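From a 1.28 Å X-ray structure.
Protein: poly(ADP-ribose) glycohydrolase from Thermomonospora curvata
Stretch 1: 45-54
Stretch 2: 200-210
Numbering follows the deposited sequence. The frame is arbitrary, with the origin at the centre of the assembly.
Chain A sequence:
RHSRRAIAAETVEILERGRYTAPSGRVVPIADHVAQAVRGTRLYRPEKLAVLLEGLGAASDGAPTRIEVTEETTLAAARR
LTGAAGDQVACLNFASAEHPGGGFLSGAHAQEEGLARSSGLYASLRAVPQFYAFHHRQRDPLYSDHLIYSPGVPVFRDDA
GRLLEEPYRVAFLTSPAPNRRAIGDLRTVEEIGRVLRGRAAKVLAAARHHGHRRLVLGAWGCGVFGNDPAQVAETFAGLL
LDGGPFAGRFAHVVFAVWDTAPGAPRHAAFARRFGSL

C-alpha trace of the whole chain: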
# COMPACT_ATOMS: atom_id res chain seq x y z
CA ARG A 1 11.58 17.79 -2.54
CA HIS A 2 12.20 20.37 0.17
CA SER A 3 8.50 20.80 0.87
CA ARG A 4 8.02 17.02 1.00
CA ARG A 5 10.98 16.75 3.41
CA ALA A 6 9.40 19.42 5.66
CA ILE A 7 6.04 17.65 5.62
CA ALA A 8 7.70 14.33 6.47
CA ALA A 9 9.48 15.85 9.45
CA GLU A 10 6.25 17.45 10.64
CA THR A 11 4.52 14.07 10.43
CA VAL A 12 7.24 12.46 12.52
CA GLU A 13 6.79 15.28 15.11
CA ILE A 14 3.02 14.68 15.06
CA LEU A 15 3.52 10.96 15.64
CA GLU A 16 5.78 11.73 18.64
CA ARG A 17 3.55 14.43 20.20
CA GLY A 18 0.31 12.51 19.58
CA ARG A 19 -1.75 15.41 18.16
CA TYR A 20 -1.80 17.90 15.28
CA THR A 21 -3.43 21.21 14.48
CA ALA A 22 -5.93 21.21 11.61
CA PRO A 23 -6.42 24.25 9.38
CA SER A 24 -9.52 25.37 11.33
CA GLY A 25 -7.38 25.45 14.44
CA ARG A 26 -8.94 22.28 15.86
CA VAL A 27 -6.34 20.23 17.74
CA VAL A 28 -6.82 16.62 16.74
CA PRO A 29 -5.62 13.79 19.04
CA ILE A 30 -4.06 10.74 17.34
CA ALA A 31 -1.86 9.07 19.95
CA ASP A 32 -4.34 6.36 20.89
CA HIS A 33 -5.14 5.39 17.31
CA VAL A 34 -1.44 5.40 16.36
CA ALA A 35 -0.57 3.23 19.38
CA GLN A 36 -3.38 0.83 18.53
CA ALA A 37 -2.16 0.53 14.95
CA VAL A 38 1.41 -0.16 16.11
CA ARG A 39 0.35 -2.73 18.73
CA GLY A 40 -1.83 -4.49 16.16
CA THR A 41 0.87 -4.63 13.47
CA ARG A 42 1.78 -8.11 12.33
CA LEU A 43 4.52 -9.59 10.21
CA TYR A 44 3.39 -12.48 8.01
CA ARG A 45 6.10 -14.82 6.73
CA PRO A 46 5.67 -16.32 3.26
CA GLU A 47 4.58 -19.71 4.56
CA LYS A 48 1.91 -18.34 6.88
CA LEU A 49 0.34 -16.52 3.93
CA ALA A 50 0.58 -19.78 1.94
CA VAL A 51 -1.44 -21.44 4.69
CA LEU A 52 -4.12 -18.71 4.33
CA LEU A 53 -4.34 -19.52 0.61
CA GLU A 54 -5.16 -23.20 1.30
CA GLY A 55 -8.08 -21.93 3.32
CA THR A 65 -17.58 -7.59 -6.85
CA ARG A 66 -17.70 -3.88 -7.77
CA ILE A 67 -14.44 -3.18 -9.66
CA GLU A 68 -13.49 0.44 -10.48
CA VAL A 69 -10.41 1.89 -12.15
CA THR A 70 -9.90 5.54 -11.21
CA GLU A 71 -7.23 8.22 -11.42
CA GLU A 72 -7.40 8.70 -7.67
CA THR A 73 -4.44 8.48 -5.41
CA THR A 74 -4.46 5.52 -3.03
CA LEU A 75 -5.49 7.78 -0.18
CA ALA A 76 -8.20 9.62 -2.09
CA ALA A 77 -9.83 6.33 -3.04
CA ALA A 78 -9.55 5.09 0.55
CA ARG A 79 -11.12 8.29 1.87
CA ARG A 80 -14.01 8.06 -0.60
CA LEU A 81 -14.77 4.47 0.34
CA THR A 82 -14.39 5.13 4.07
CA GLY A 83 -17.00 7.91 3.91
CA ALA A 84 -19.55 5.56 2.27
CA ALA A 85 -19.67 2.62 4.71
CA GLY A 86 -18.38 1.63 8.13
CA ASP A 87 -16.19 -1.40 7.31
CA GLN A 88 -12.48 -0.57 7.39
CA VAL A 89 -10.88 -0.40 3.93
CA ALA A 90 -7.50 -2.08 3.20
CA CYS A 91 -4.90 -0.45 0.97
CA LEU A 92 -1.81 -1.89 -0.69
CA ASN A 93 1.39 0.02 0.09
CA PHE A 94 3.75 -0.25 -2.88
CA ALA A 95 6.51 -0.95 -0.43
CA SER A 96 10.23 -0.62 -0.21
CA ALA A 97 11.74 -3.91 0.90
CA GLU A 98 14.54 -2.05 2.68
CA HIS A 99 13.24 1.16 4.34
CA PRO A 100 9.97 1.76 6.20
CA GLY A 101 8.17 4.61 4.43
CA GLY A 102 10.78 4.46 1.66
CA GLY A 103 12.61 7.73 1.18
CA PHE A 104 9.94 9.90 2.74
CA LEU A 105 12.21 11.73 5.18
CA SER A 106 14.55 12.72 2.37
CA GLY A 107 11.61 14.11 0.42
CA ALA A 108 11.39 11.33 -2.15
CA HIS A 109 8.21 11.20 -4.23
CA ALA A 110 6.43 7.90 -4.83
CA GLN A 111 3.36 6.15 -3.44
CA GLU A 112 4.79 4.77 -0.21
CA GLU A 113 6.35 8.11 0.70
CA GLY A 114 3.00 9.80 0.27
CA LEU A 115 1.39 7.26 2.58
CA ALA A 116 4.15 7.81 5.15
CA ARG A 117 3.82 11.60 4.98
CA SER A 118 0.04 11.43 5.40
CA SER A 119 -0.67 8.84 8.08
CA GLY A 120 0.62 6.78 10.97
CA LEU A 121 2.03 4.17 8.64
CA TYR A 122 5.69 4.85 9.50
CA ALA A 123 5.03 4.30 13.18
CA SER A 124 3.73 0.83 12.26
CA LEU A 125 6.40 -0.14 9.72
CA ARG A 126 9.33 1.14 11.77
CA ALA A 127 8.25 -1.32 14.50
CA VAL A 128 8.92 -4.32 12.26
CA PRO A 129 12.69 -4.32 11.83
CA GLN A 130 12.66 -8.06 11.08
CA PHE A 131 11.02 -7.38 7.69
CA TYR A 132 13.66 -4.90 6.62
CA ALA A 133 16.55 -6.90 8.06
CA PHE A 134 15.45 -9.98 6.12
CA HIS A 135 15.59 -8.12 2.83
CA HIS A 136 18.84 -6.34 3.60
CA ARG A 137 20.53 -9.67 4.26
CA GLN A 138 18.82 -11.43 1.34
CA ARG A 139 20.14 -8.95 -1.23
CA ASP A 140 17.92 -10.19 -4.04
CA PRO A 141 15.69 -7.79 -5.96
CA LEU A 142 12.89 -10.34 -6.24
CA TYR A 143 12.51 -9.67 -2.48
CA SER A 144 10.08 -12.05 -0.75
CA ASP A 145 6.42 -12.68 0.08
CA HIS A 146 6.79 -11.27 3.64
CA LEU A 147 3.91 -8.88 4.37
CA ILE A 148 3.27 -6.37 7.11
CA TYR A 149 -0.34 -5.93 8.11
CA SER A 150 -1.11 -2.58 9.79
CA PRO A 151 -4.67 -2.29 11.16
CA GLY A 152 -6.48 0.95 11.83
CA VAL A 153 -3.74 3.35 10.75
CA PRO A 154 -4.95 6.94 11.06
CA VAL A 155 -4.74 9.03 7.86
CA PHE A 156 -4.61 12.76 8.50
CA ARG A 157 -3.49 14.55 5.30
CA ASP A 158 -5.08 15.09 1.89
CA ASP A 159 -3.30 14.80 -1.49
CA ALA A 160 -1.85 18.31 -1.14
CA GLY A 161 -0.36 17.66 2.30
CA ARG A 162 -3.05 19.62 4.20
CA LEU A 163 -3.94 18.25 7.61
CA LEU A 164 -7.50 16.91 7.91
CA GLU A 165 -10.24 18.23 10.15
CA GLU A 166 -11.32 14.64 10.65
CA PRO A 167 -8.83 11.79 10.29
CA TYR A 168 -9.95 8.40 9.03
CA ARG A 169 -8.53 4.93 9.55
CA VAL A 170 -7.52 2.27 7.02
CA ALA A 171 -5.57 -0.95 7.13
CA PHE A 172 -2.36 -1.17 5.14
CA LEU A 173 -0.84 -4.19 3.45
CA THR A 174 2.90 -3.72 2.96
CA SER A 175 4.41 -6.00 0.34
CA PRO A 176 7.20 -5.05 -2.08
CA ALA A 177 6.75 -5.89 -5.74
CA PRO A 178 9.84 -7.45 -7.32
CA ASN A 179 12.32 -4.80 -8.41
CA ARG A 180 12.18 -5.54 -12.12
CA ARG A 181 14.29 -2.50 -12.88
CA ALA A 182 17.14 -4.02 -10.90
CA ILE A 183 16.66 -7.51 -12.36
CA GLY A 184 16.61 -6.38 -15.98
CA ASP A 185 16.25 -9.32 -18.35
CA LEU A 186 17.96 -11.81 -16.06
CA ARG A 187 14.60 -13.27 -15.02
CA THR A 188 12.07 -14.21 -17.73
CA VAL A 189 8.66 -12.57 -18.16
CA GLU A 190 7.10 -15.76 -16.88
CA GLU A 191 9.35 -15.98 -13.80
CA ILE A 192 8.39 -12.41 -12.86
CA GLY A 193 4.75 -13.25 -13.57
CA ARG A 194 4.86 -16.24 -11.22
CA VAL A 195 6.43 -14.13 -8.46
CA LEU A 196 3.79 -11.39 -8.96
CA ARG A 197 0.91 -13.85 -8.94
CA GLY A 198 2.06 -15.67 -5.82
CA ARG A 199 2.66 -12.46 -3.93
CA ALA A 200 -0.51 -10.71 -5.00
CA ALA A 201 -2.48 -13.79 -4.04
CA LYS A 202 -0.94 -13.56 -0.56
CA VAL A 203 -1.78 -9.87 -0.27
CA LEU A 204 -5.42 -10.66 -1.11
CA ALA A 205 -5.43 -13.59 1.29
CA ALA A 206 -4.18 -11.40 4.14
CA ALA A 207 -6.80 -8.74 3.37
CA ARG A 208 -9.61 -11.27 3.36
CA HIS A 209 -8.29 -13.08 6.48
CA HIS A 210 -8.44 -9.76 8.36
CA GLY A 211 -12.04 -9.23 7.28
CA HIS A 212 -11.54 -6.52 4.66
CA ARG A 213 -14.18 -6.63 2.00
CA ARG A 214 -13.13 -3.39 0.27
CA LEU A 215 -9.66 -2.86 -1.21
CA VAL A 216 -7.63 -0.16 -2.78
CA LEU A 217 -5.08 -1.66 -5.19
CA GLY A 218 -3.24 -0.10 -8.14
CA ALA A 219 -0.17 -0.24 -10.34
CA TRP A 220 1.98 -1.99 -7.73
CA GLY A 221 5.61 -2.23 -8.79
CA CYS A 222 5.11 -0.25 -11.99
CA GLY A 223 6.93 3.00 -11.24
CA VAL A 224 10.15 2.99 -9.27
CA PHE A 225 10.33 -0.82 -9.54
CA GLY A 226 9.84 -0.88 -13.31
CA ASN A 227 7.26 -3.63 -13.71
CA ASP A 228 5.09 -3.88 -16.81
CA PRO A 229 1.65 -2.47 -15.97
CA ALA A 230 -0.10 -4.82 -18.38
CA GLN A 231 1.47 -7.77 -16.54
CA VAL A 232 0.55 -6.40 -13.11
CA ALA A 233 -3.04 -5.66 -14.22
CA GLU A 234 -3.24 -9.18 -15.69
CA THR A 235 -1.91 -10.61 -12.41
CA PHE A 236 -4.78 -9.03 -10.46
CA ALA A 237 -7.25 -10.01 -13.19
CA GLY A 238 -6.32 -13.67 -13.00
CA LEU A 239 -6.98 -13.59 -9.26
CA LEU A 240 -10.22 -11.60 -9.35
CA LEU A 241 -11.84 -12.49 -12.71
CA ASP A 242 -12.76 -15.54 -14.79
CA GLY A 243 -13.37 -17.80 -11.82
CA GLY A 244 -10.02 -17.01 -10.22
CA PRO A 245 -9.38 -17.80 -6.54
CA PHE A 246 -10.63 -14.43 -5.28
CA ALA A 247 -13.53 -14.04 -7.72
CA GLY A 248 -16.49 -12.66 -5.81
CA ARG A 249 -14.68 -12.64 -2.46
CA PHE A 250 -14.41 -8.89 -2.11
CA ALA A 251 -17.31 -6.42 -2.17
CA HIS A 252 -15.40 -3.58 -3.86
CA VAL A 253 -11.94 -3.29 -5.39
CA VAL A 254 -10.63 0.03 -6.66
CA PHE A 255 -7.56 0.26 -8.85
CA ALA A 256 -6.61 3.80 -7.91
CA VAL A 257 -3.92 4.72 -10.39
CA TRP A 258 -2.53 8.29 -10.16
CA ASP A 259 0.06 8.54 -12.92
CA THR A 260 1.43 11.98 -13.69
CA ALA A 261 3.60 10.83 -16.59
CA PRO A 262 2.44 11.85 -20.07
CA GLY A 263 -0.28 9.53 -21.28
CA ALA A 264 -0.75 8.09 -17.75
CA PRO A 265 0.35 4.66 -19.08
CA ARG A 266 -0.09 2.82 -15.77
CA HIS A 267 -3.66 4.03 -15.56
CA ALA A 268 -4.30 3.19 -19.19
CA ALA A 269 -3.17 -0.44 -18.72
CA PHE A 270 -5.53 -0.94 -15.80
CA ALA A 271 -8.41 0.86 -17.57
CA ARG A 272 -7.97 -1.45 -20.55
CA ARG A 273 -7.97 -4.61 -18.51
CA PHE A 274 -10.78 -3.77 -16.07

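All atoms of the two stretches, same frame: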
# COMPACT_ATOMS: atom_id res chain seq x y z
N ARG A 45 5.09 -14.14 7.54
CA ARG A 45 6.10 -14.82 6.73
C ARG A 45 5.43 -15.48 5.54
O ARG A 45 4.25 -15.81 5.57
CB ARG A 45 6.87 -15.83 7.59
CG ARG A 45 7.67 -15.15 8.66
CD ARG A 45 8.64 -16.08 9.40
NE ARG A 45 9.45 -15.24 10.27
CZ ARG A 45 9.13 -14.94 11.52
NH1 ARG A 45 8.03 -15.44 12.05
NH2 ARG A 45 9.92 -14.15 12.23
N PRO A 46 6.22 -15.77 4.50
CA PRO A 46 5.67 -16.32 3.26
C PRO A 46 4.82 -17.55 3.49
O PRO A 46 3.76 -17.68 2.88
CB PRO A 46 6.92 -16.61 2.44
CG PRO A 46 7.84 -15.55 2.83
CD PRO A 46 7.63 -15.38 4.33
N GLU A 47 5.26 -18.44 4.39
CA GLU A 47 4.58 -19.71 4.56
C GLU A 47 3.29 -19.60 5.36
O GLU A 47 2.37 -20.39 5.17
CB GLU A 47 5.54 -20.73 5.21
CG GLU A 47 5.83 -20.50 6.65
CD GLU A 47 6.95 -19.51 6.90
OE1 GLU A 47 7.44 -18.90 5.93
OE2 GLU A 47 7.40 -19.41 8.06
N LYS A 48 3.16 -18.56 6.19
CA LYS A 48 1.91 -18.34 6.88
C LYS A 48 0.84 -17.86 5.90
O LYS A 48 -0.31 -18.28 5.93
CB LYS A 48 2.12 -17.31 7.99
CG LYS A 48 0.87 -16.98 8.78
CD LYS A 48 0.18 -18.20 9.38
CE LYS A 48 -1.09 -17.79 10.16
NZ LYS A 48 -1.82 -18.96 10.76
N LEU A 49 1.24 -16.98 4.97
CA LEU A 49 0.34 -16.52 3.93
C LEU A 49 -0.07 -17.69 3.00
O LEU A 49 -1.20 -17.79 2.55
CB LEU A 49 1.02 -15.39 3.12
CG LEU A 49 1.32 -14.14 3.93
CD1 LEU A 49 2.44 -13.39 3.30
CD2 LEU A 49 0.06 -13.32 4.12
N ALA A 50 0.88 -18.59 2.73
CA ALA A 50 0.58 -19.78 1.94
C ALA A 50 -0.48 -20.63 2.64
O ALA A 50 -1.37 -21.17 1.99
CB ALA A 50 1.86 -20.60 1.67
N VAL A 51 -0.40 -20.75 3.96
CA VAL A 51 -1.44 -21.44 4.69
C VAL A 51 -2.81 -20.77 4.54
O VAL A 51 -3.79 -21.47 4.31
CB VAL A 51 -1.06 -21.60 6.17
CG1 VAL A 51 -2.26 -22.04 7.00
CG2 VAL A 51 0.07 -22.62 6.28
N LEU A 52 -2.86 -19.43 4.57
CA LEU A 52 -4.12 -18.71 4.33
C LEU A 52 -4.73 -19.06 2.96
O LEU A 52 -5.95 -19.26 2.80
CB LEU A 52 -3.93 -17.20 4.44
CG LEU A 52 -3.43 -16.67 5.78
CD1 LEU A 52 -3.24 -15.14 5.76
CD2 LEU A 52 -4.37 -17.06 6.93
N LEU A 53 -3.87 -19.21 1.96
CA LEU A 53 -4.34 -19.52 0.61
C LEU A 53 -4.91 -20.93 0.44
O LEU A 53 -5.64 -21.20 -0.50
CB LEU A 53 -3.21 -19.32 -0.41
CG LEU A 53 -2.95 -17.87 -0.75
CD1 LEU A 53 -1.69 -17.81 -1.56
CD2 LEU A 53 -4.13 -17.28 -1.53
N GLU A 54 -4.55 -21.87 1.32
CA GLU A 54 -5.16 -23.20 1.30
C GLU A 54 -6.57 -23.10 1.83
O GLU A 54 -7.44 -23.89 1.46
CB GLU A 54 -4.40 -24.19 2.17
CG GLU A 54 -2.99 -24.50 1.72
CD GLU A 54 -2.95 -25.19 0.39
OE1 GLU A 54 -2.01 -24.90 -0.38
OE2 GLU A 54 -3.85 -26.01 0.13
N ALA A 200 0.80 -11.35 -4.99
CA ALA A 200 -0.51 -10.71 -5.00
C ALA A 200 -1.59 -11.61 -4.41
O ALA A 200 -2.47 -11.13 -3.68
CB ALA A 200 -0.91 -10.31 -6.42
N ALA A 201 -1.50 -12.91 -4.63
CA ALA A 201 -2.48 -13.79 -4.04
C ALA A 201 -2.39 -13.73 -2.51
O ALA A 201 -3.40 -13.79 -1.81
CB ALA A 201 -2.27 -15.20 -4.50
N LYS A 202 -1.16 -13.65 -2.00
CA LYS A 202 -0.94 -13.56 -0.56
C LYS A 202 -1.41 -12.23 0.04
O LYS A 202 -1.95 -12.19 1.15
CB LYS A 202 0.54 -13.88 -0.24
CG LYS A 202 0.88 -15.30 -0.49
CD LYS A 202 2.36 -15.61 -0.30
CE LYS A 202 2.61 -17.10 -0.42
NZ LYS A 202 4.04 -17.44 -0.20
N VAL A 203 -1.22 -11.15 -0.69
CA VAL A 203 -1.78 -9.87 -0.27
C VAL A 203 -3.31 -9.96 -0.14
O VAL A 203 -3.88 -9.51 0.88
CB VAL A 203 -1.43 -8.77 -1.33
CG1 VAL A 203 -2.24 -7.51 -1.08
CG2 VAL A 203 0.07 -8.46 -1.29
N LEU A 204 -3.97 -10.52 -1.15
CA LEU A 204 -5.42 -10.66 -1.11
C LEU A 204 -5.84 -11.60 0.00
O LEU A 204 -6.86 -11.36 0.68
CB LEU A 204 -5.96 -11.13 -2.46
CG LEU A 204 -5.79 -10.20 -3.65
CD1 LEU A 204 -6.42 -10.80 -4.90
CD2 LEU A 204 -6.36 -8.91 -3.37
N ALA A 205 -5.09 -12.67 0.22
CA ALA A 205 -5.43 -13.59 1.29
C ALA A 205 -5.34 -12.89 2.64
O ALA A 205 -6.20 -13.14 3.50
CB ALA A 205 -4.53 -14.82 1.27
N ALA A 206 -4.31 -12.10 2.86
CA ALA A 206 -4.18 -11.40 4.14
C ALA A 206 -5.32 -10.42 4.33
O ALA A 206 -5.88 -10.34 5.43
CB ALA A 206 -2.87 -10.71 4.23
N ALA A 207 -5.69 -9.71 3.28
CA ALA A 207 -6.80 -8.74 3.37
C ALA A 207 -8.09 -9.44 3.76
O ALA A 207 -8.83 -9.00 4.65
CB ALA A 207 -6.98 -8.01 2.06
N ARG A 208 -8.37 -10.57 3.12
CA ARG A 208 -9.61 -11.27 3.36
C ARG A 208 -9.60 -11.90 4.76
O ARG A 208 -10.63 -11.89 5.46
CB ARG A 208 -9.85 -12.33 2.30
CG ARG A 208 -11.31 -12.85 2.27
CD ARG A 208 -12.33 -11.70 2.02
NE ARG A 208 -13.72 -12.10 2.24
CZ ARG A 208 -14.36 -12.03 3.41
NH1 ARG A 208 -13.74 -11.58 4.50
NH2 ARG A 208 -15.63 -12.42 3.50
N HIS A 209 -8.47 -12.46 5.17
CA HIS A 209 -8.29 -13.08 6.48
C HIS A 209 -8.57 -12.07 7.60
O HIS A 209 -9.08 -12.45 8.66
CB HIS A 209 -6.85 -13.60 6.61
CG HIS A 209 -6.51 -14.22 7.93
ND1 HIS A 209 -7.09 -15.38 8.39
CD2 HIS A 209 -5.60 -13.86 8.86
CE1 HIS A 209 -6.58 -15.69 9.57
NE2 HIS A 209 -5.67 -14.78 9.88
N HIS A 210 -8.22 -10.80 7.38
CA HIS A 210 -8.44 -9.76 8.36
C HIS A 210 -9.78 -9.09 8.18
O HIS A 210 -10.01 -8.04 8.80
CB HIS A 210 -7.28 -8.78 8.37
CG HIS A 210 -6.12 -9.30 9.15
ND1 HIS A 210 -5.04 -9.94 8.59
CD2 HIS A 210 -5.94 -9.34 10.48
CE1 HIS A 210 -4.23 -10.33 9.56
NE2 HIS A 210 -4.74 -9.97 10.71

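Two helices from distant parts of the chain cross here, their touching residues at least 148 positions apart in sequence. In the first stretch Arg45 occupies the N-cap position and the helix starts at Pro46, a residue well suited to a first turn because its ring nitrogen has no hydrogen to donate. The second stretch enters already helical at Ala200 and continues through His209; His210 is the first residue to leave helical phi/psi. The axes approach to 8.9 Å, with 71° between their N-to-C directions, so the helices cross steeply. The CA atoms of Leu49 and Lys202 lie 5.5 Å apart, and those of Leu53 and Ala205 6.1 Å. Within each helix the backbone is held mainly by i to i+4 hydrogen bonds, such as Leu53 N to Leu49 O (3.1 Å) and Ala205 N to Ala201 O (2.9 Å).

The first helix contributes mostly leucines, the second mostly alanines and one long lysine. Leu49, Leu52 and Leu53 all direct their CA-to-CB bonds toward the second helix, and all three have chi1 in m and chi2 in t. Ala205 points toward the first helix and meets Leu52 and Leu53. Ala205 CB meets Leu53 CD2 at 3.7 Å and Leu52 CB at 4.0 Å. Leu53 also reaches Ala201, with its CD1 4.0 Å from Ala201 CB and its CD2 3.6 Å from Ala201 O; the latter is a packing contact with a carbonyl already engaged by Ala205 N. On the Leu49 side, Leu49 CD2 packs against Ala206 CB at 3.9 Å. These apolar contacts are van der Waals in nature and gain from the exclusion of water.

Lys202 joins apolar packing to a polar bond. Its CA-to-CB bond runs sideways, but the side chain, m at chi1 and t at the remaining three angles, reaches across the first helix, toward its N-terminal turn, and sits as a knob among Pro46, Leu49, Ala50 and Leu53. The methylene portion behaves as a hydrocarbon: Lys202 CG lies 3.6 Å from Leu49 CB and 3.7 Å from Leu53 CD1, while Lys202 CE is 4.1 Å from Ala50 CB. The extended chain carries the amino group to the first turn, where Lys202 NZ donates a hydrogen bond to Pro46 O at 3.1 Å. Pro46 O also accepts from Ala50 N at 3.0 Å, so it serves both its own helix and the neighbouring one. Lys202 NZ has a further hydrogen bond elsewhere in the structure.

Near the end of the second helix, Leu52 CD2 sits over one face of the His209 ring, 3.6 Å from the ring centroid and 12° off the normal. This is a CH-pi contact, the methyl group meeting the pi cloud almost squarely; its nearest ring atom, His209 ND1, is 3.5 Å from Leu52 CD2. Together the two stretches bury 471 Å², both sides summed.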